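Local coordinates for protein SVS_variant_AS1 (Streptomyces sp. CWA1, PDB 6TJA) that probably catalyses, as an ancestrally reconstructed terpene cyclase variant related to spiroviolene synthase, the metal-dependent cyclisation of a linear isoprenoid diphosphate, at residues N104-A107 against G108-Q111; E278-D281 against R282-G286; D132-R135 against R136-F140. All coordinates share one frame; numbering follows the deposited sequence.

Interaction 1: residues N104-A107 against G108-Q111; sequences NALA and GRVQ
Four backbone hydrogen bonds tie Asn104-Ala107 to Gly108-Gln111, each running from an N-H to the carbonyl four residues earlier. The straightest joins Val110 N to Leu106 O at 2.8 Å, with an N-H...O angle of 173°; at the outer pairs, Gly108 to Asn104 and Gln111 to Ala107, the donor lies well above the carbonyl plane.

Apolar packing is carried by Leu106 and Val110, which lie side by side and point the same way, Leu106 CD1 being 3.9 Å from Val110 CG2. Both suit a buried ridge: Phe86 of helix 70-91 is packed by the two of them, and Trp82 by Val110. This is regular alpha-helical i to i+4 packing within helix 100-115 of the all-helical terpene cyclase fold; another side of the same helix meets the second subunit, where Asn104 hydrogen-bonds to Asn104 of that subunit and Ala105 packs on its Trp162.

The third kind is the folding back of Arg109. A bend at chi3 (-40°) turns its guanidinium toward the preceding helical turn, one face over Leu106 CA. The arginine and leucine side chains cross at about a right angle, with Arg109 NH2 3.6 Å from Leu106 CD1, while NH1 meets Ala105 CB at 3.8 Å. A serine here would probably leave Leu106 CD1 and Ala105 CB without this flat cover and lose the packing on Asp177 of the second subunit. Gln111 sends its amide to His153, Glu115 and the Val150 carbonyl.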
loop_
_atom_site.group_PDB
_atom_site.type_symbol
_atom_site.label_atom_id
_atom_site.label_comp_id
_atom_site.label_asym_id
_atom_site.label_seq_id
_atom_site.Cartn_x
_atom_site.Cartn_y
_atom_site.Cartn_z
ATOM N N ASN A 104 5.085 6.474 12.055
ATOM C CA ASN A 104 5.371 6.447 10.607
ATOM C C ASN A 104 6.652 5.627 10.382
ATOM O O ASN A 104 6.723 4.909 9.380
ATOM C CB ASN A 104 5.419 7.857 10.043
ATOM C CG ASN A 104 4.070 8.540 9.991
ATOM O OD1 ASN A 104 3.041 7.942 10.310
ATOM N ND2 ASN A 104 4.070 9.773 9.526
ATOM N N ALA A 105 7.629 5.716 11.277
ATOM C CA ALA A 105 8.907 4.995 11.135
ATOM C C ALA A 105 8.675 3.514 11.443
ATOM O O ALA A 105 9.156 2.651 10.659
ATOM C CB ALA A 105 9.980 5.598 12.011
ATOM N N LEU A 106 7.955 3.206 12.520
ATOM C CA LEU A 106 7.605 1.793 12.821
ATOM C C LEU A 106 6.846 1.173 11.638
ATOM O O LEU A 106 7.199 0.074 11.230
ATOM C CB LEU A 106 6.791 1.715 14.114
ATOM C CG LEU A 106 6.322 0.312 14.485
ATOM C CD1 LEU A 106 7.483 -0.536 14.984
ATOM C CD2 LEU A 106 5.224 0.350 15.537
ATOM N N ALA A 107 5.816 1.840 11.118
ATOM C CA ALA A 107 4.982 1.336 9.998
ATOM C C ALA A 107 5.900 0.996 8.824
ATOM O O ALA A 107 5.679 -0.030 8.130
ATOM C CB ALA A 107 3.959 2.351 9.585
ATOM N N GLY A 108 6.907 1.829 8.618
ATOM C CA GLY A 108 7.870 1.639 7.523
ATOM C C GLY A 108 8.763 0.447 7.786
ATOM O O GLY A 108 8.957 -0.345 6.851
ATOM N N ARG A 109 9.275 0.310 9.006
ATOM C CA ARG A 109 10.193 -0.808 9.380
ATOM C C ARG A 109 9.414 -2.133 9.315
ATOM O O ARG A 109 9.919 -3.070 8.721
ATOM C CB ARG A 109 10.879 -0.584 10.732
ATOM C CG ARG A 109 11.914 0.544 10.747
ATOM C CD ARG A 109 12.811 0.669 11.979
ATOM N NE ARG A 109 12.053 0.426 13.190
ATOM C CZ ARG A 109 11.484 1.368 13.964
ATOM N NH1 ARG A 109 11.613 2.659 13.681
ATOM N NH2 ARG A 109 10.792 1.001 15.039
ATOM N N VAL A 110 8.200 -2.200 9.864
ATOM C CA VAL A 110 7.393 -3.455 9.883
ATOM C C VAL A 110 7.015 -3.838 8.440
ATOM O O VAL A 110 7.208 -5.014 8.053
ATOM C CB VAL A 110 6.168 -3.296 10.793
ATOM C CG1 VAL A 110 5.220 -4.472 10.702
ATOM C CG2 VAL A 110 6.617 -3.095 12.217
ATOM N N GLN A 111 6.511 -2.879 7.666
ATOM C CA GLN A 111 6.122 -3.149 6.270
ATOM C C GLN A 111 7.359 -3.700 5.515
ATOM O O GLN A 111 7.232 -4.744 4.876
ATOM C CB GLN A 111 5.430 -1.922 5.676
ATOM C CG GLN A 111 4.940 -2.142 4.259
ATOM C CD GLN A 111 3.805 -3.127 4.101
ATOM O OE1 GLN A 111 2.938 -3.279 4.985
ATOM N NE2 GLN A 111 3.777 -3.774 2.934
#

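Interaction 2: residues E278-D281 against R282-G286; sequences ELHD and RVRPG
Arg284 N reaches back to His280 O at 2.8 Å, nearly in line with the carbonyl bond, and Val283 N to Leu279 O at 3.1 Å, whereas the bonds of Arg282 N to Glu278 O and Leu279 O are weak. One residue further on, Pro285 has no N-H to give: its CD sits 3.1 Å from Asp281 O.

His280 carries the polar side of the contact. With CG anti to the backbone N (chi1 171°), its ring lies against the start of the Arg284 chain, whose CB stands 4.1 Å from the ring centroid as a CH-pi contact over the face. The guanidinium is turned 74° from the ring and receives His280 CE1 over the centre of one face. At the ring's edge, ND1 gives a long but straight hydrogen bond of 3.3 Å to Asp281 OD1, lying almost exactly in the ring plane and meeting the anti side of the carboxylate. The same oxygen is 4.3 Å from Arg284 NH2, well out of the guanidinium plane, so charge attraction alone can act there.

This is the C-terminal part of helix 258-283 in the all-helical terpene cyclase fold, where His280 also packs on Leu295 and Arg299 of helix 289-309; proline, lacking the donor for another i to i+4 bond, fits such a place.

The other flank centres on Leu279, whose CD1 packs 3.9 Å from Val283 CG2, both residues touching helix 211-231, and also lies over a face of the Arg282 guanidinium, 3.4 Å from NH2. The charge of that arginine goes to Asp356 in a salt bridge.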
loop_
_atom_site.group_PDB
_atom_site.type_symbol
_atom_site.label_atom_id
_atom_site.label_comp_id
_atom_site.label_asym_id
_atom_site.label_seq_id
_atom_site.Cartn_x
_atom_site.Cartn_y
_atom_site.Cartn_z
ATOM N N GLU A 278 -26.999 -6.859 -2.516
ATOM C CA GLU A 278 -27.494 -6.564 -3.830
ATOM C C GLU A 278 -26.396 -6.741 -4.874
ATOM O O GLU A 278 -26.582 -7.465 -5.798
ATOM C CB GLU A 278 -28.180 -5.202 -3.877
ATOM C CG GLU A 278 -28.487 -4.705 -5.261
ATOM C CD GLU A 278 -29.067 -3.302 -5.309
ATOM O OE1 GLU A 278 -28.410 -2.328 -4.955
ATOM O OE2 GLU A 278 -30.201 -3.158 -5.731
ATOM N N LEU A 279 -25.236 -6.136 -4.686
ATOM C CA LEU A 279 -24.133 -6.307 -5.683
ATOM C C LEU A 279 -23.693 -7.781 -5.737
ATOM O O LEU A 279 -23.347 -8.286 -6.814
ATOM C CB LEU A 279 -22.982 -5.382 -5.303
ATOM C CG LEU A 279 -21.807 -5.380 -6.278
ATOM C CD1 LEU A 279 -22.265 -5.212 -7.721
ATOM C CD2 LEU A 279 -20.837 -4.288 -5.921
ATOM N N HIS A 280 -23.684 -8.467 -4.604
ATOM C CA HIS A 280 -23.225 -9.874 -4.534
ATOM C C HIS A 280 -24.114 -10.715 -5.460
ATOM O O HIS A 280 -23.578 -11.521 -6.236
ATOM C CB HIS A 280 -23.213 -10.397 -3.087
ATOM C CG HIS A 280 -22.967 -11.866 -3.036
ATOM N ND1 HIS A 280 -23.975 -12.786 -3.248
ATOM C CD2 HIS A 280 -21.820 -12.569 -2.921
ATOM C CE1 HIS A 280 -23.460 -14.001 -3.190
ATOM N NE2 HIS A 280 -22.133 -13.892 -3.024
ATOM N N ASP A 281 -25.425 -10.497 -5.407
ATOM C CA ASP A 281 -26.429 -11.300 -6.156
ATOM C C ASP A 281 -26.269 -11.046 -7.660
ATOM O O ASP A 281 -26.554 -11.958 -8.428
ATOM C CB ASP A 281 -27.834 -11.064 -5.583
ATOM C CG ASP A 281 -28.097 -11.839 -4.293
ATOM O OD1 ASP A 281 -27.167 -12.515 -3.805
ATOM O OD2 ASP A 281 -29.225 -11.759 -3.767
ATOM N N ARG A 282 -25.769 -9.880 -8.069
ATOM C CA ARG A 282 -25.572 -9.538 -9.505
ATOM C C ARG A 282 -24.270 -10.180 -10.004
ATOM O O ARG A 282 -24.212 -10.627 -11.152
ATOM C CB ARG A 282 -25.638 -8.017 -9.641
ATOM C CG ARG A 282 -25.217 -7.478 -10.994
ATOM C CD ARG A 282 -25.590 -6.004 -11.167
ATOM N NE ARG A 282 -24.600 -5.007 -10.755
ATOM C CZ ARG A 282 -23.349 -4.889 -11.237
ATOM N NH1 ARG A 282 -22.849 -5.749 -12.113
ATOM N NH2 ARG A 282 -22.576 -3.905 -10.813
ATOM N N VAL A 283 -23.263 -10.285 -9.152
ATOM C CA VAL A 283 -21.892 -10.730 -9.538
ATOM C C VAL A 283 -21.786 -12.255 -9.433
ATOM O O VAL A 283 -21.046 -12.851 -10.229
ATOM C CB VAL A 283 -20.853 -10.040 -8.634
ATOM C CG1 VAL A 283 -19.486 -10.660 -8.734
ATOM C CG2 VAL A 283 -20.786 -8.559 -8.932
ATOM N N ARG A 284 -22.444 -12.862 -8.456
ATOM C CA ARG A 284 -22.171 -14.278 -8.085
ATOM C C ARG A 284 -22.514 -15.216 -9.251
ATOM O O ARG A 284 -21.741 -16.106 -9.543
ATOM C CB ARG A 284 -22.872 -14.678 -6.789
ATOM C CG ARG A 284 -22.503 -16.075 -6.302
ATOM C CD ARG A 284 -23.507 -17.125 -6.775
ATOM N NE ARG A 284 -24.840 -16.787 -6.256
ATOM C CZ ARG A 284 -25.303 -17.108 -5.039
ATOM N NH1 ARG A 284 -24.562 -17.817 -4.192
ATOM N NH2 ARG A 284 -26.518 -16.724 -4.686
ATOM N N PRO A 285 -23.663 -15.076 -9.938
ATOM C CA PRO A 285 -24.070 -16.041 -10.970
ATOM C C PRO A 285 -23.012 -16.298 -12.050
ATOM O O PRO A 285 -22.799 -17.447 -12.379
ATOM C CB PRO A 285 -25.346 -15.398 -11.555
ATOM C CG PRO A 285 -25.931 -14.671 -10.353
ATOM C CD PRO A 285 -24.703 -14.057 -9.687
ATOM N N GLY A 286 -22.317 -15.246 -12.490
ATOM C CA GLY A 286 -21.300 -15.312 -13.561
ATOM C C GLY A 286 -19.909 -15.666 -13.053
ATOM O O GLY A 286 -19.066 -16.041 -13.869
#

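Interaction 3: residues D132-R135 against R136-F140; sequences DIAR and RFRSF
Arg136, the residue most covered here, comes up against Asp132 with its chain extended from CG to NE. NE meets Asp132 OD2 at 2.9 Å in a salt bridge, its N-H pointing close to the oxygen (160°). The carboxylate lies near the guanidinium plane at its edge, but the two planes are turned 67° apart, and the nitrogen approaches from above the carboxylate. The same OD2 also accepts a hydrogen bond from Trp35 NE1 of helix 25-38, so one oxygen is gripped by two donors and joins neighbouring helices.

Arg135, second in coverage, takes the other oxygen: a bend at chi3 (46°) brings NH2 round to Asp132 OD1 in a second salt bridge, modelled at 2.5 Å, shorter than expected and doubtful in its exact value. The two arginines thus share one aspartate, with i to i+3 and i to i+4 spacing on a single helix. Their positive groups come as close as 3.7 Å between Arg135 NH2 and Arg136 NE, a repulsion that the carboxylate they share would probably offset. Arginine suits both places because a long chain can reach back one turn while its aliphatic part stays against the helix; the Arg136 side chain also packs on Ala75 and Trp35.

These residues belong to helix 126-140 of the alpha-helical terpene cyclase fold, which turns a different side to the interior. There Ile133 carries the contact: its CG2 branch lies 3.9 Å from the centroid of the Phe137 ring, over the face, a CH-pi contact between side chains pointing the same way. The ring also meets Phe149 edge-to-face, and Ile133 packs on Trp82 of helix 70-91. Near the helix end, Ser139 OG donates to Arg136 O, its hydroxyl turned back to the backbone.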
loop_
_atom_site.group_PDB
_atom_site.type_symbol
_atom_site.label_atom_id
_atom_site.label_comp_id
_atom_site.label_asym_id
_atom_site.label_seq_id
_atom_site.Cartn_x
_atom_site.Cartn_y
_atom_site.Cartn_z
ATOM N N ASP A 132 7.993 -14.834 10.234
ATOM C CA ASP A 132 7.672 -16.279 10.280
ATOM C C ASP A 132 6.345 -16.499 9.547
ATOM O O ASP A 132 6.277 -17.364 8.661
ATOM C CB ASP A 132 7.548 -16.780 11.720
ATOM C CG ASP A 132 7.318 -18.285 11.781
ATOM O OD1 ASP A 132 8.245 -19.053 11.411
ATOM O OD2 ASP A 132 6.207 -18.669 12.112
ATOM N N ILE A 133 5.335 -15.689 9.883
ATOM C CA ILE A 133 4.038 -15.693 9.165
ATOM C C ILE A 133 4.339 -15.496 7.686
ATOM O O ILE A 133 3.877 -16.314 6.903
ATOM C CB ILE A 133 3.065 -14.633 9.693
ATOM C CG1 ILE A 133 2.598 -14.956 11.112
ATOM C CG2 ILE A 133 1.898 -14.487 8.728
ATOM C CD1 ILE A 133 2.097 -13.741 11.888
ATOM N N ALA A 134 5.109 -14.471 7.323
ATOM C CA ALA A 134 5.417 -14.164 5.905
ATOM C C ALA A 134 6.066 -15.374 5.226
ATOM O O ALA A 134 5.726 -15.633 4.065
ATOM C CB ALA A 134 6.299 -12.953 5.790
ATOM N N ARG A 135 6.984 -16.061 5.914
ATOM C CA ARG A 135 7.726 -17.226 5.364
ATOM C C ARG A 135 6.696 -18.321 5.048
ATOM O O ARG A 135 6.714 -18.893 3.924
ATOM C CB ARG A 135 8.805 -17.680 6.354
ATOM C CG ARG A 135 9.590 -18.900 5.878
ATOM C CD ARG A 135 10.388 -19.601 6.968
ATOM N NE ARG A 135 9.616 -19.806 8.197
ATOM C CZ ARG A 135 8.620 -20.687 8.369
ATOM N NH1 ARG A 135 8.214 -21.479 7.381
ATOM N NH2 ARG A 135 8.021 -20.754 9.549
ATOM N N ARG A 136 5.774 -18.553 5.978
ATOM C CA ARG A 136 4.649 -19.494 5.758
ATOM C C ARG A 136 3.892 -19.098 4.482
ATOM O O ARG A 136 3.666 -19.976 3.639
ATOM C CB ARG A 136 3.754 -19.528 6.997
ATOM C CG ARG A 136 4.416 -20.196 8.193
ATOM C CD ARG A 136 3.689 -19.978 9.499
ATOM N NE ARG A 136 4.450 -20.511 10.638
ATOM C CZ ARG A 136 4.220 -21.669 11.250
ATOM N NH1 ARG A 136 3.250 -22.486 10.876
ATOM N NH2 ARG A 136 4.982 -22.018 12.255
ATOM N N PHE A 137 3.510 -17.829 4.328
ATOM C CA PHE A 137 2.665 -17.367 3.195
ATOM C C PHE A 137 3.410 -17.638 1.900
ATOM O O PHE A 137 2.767 -18.030 0.945
ATOM C CB PHE A 137 2.312 -15.887 3.315
ATOM C CG PHE A 137 1.253 -15.557 4.334
ATOM C CD1 PHE A 137 0.712 -16.529 5.154
ATOM C CD2 PHE A 137 0.822 -14.254 4.484
ATOM C CE1 PHE A 137 -0.271 -16.208 6.079
ATOM C CE2 PHE A 137 -0.174 -13.938 5.390
ATOM C CZ PHE A 137 -0.724 -14.917 6.181
ATOM N N ARG A 138 4.725 -17.456 1.885
ATOM C CA ARG A 138 5.544 -17.650 0.660
ATOM C C ARG A 138 5.744 -19.149 0.393
ATOM O O ARG A 138 5.975 -19.474 -0.752
ATOM C CB ARG A 138 6.905 -16.955 0.791
ATOM C CG ARG A 138 6.816 -15.435 0.800
ATOM C CD ARG A 138 8.147 -14.739 0.579
ATOM N NE ARG A 138 7.881 -13.328 0.367
ATOM C CZ ARG A 138 7.876 -12.374 1.312
ATOM N NH1 ARG A 138 8.160 -12.653 2.578
ATOM N NH2 ARG A 138 7.624 -11.125 0.951
ATOM N N SER A 139 5.665 -20.012 1.408
ATOM C CA SER A 139 5.864 -21.485 1.258
ATOM C C SER A 139 4.733 -22.083 0.414
ATOM O O SER A 139 5.044 -22.985 -0.356
ATOM C CB SER A 139 6.014 -22.211 2.584
ATOM O OG SER A 139 4.801 -22.214 3.336
ATOM N N PHE A 140 3.495 -21.572 0.482
ATOM C CA PHE A 140 2.366 -22.207 -0.257
ATOM C C PHE A 140 1.463 -21.220 -1.011
ATOM O O PHE A 140 0.674 -21.711 -1.831
ATOM C CB PHE A 140 1.532 -23.091 0.674
ATOM C CG PHE A 140 1.264 -22.507 2.033
ATOM C CD1 PHE A 140 1.710 -23.155 3.172
ATOM C CD2 PHE A 140 0.566 -21.327 2.160
ATOM C CE1 PHE A 140 1.475 -22.631 4.428
ATOM C CE2 PHE A 140 0.326 -20.802 3.420
ATOM C CZ PHE A 140 0.781 -21.456 4.548
#

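Overall arrangement
All three contacts lie along single helices, one turn against the next, yet their surroundings set their chemistry. Interaction 1 is the most buried, its side-chain contacts mixing apolar packing with a folded arginine, and one side lies against the second subunit, which touches neither of the others. Interaction 3, on the helix that follows in the chain, lies about 20 Å away between centres; both pack on helix 70-91, Trp82 being common to them, but interaction 3 adds a charged outer side. Interaction 2 sits across the chain's centre from interaction 1, about 38 Å between centres, near the end of helix 258-283, where five of eight touching residues are exposed, four of them charged, and the partners include helices 211-231 and 289-309.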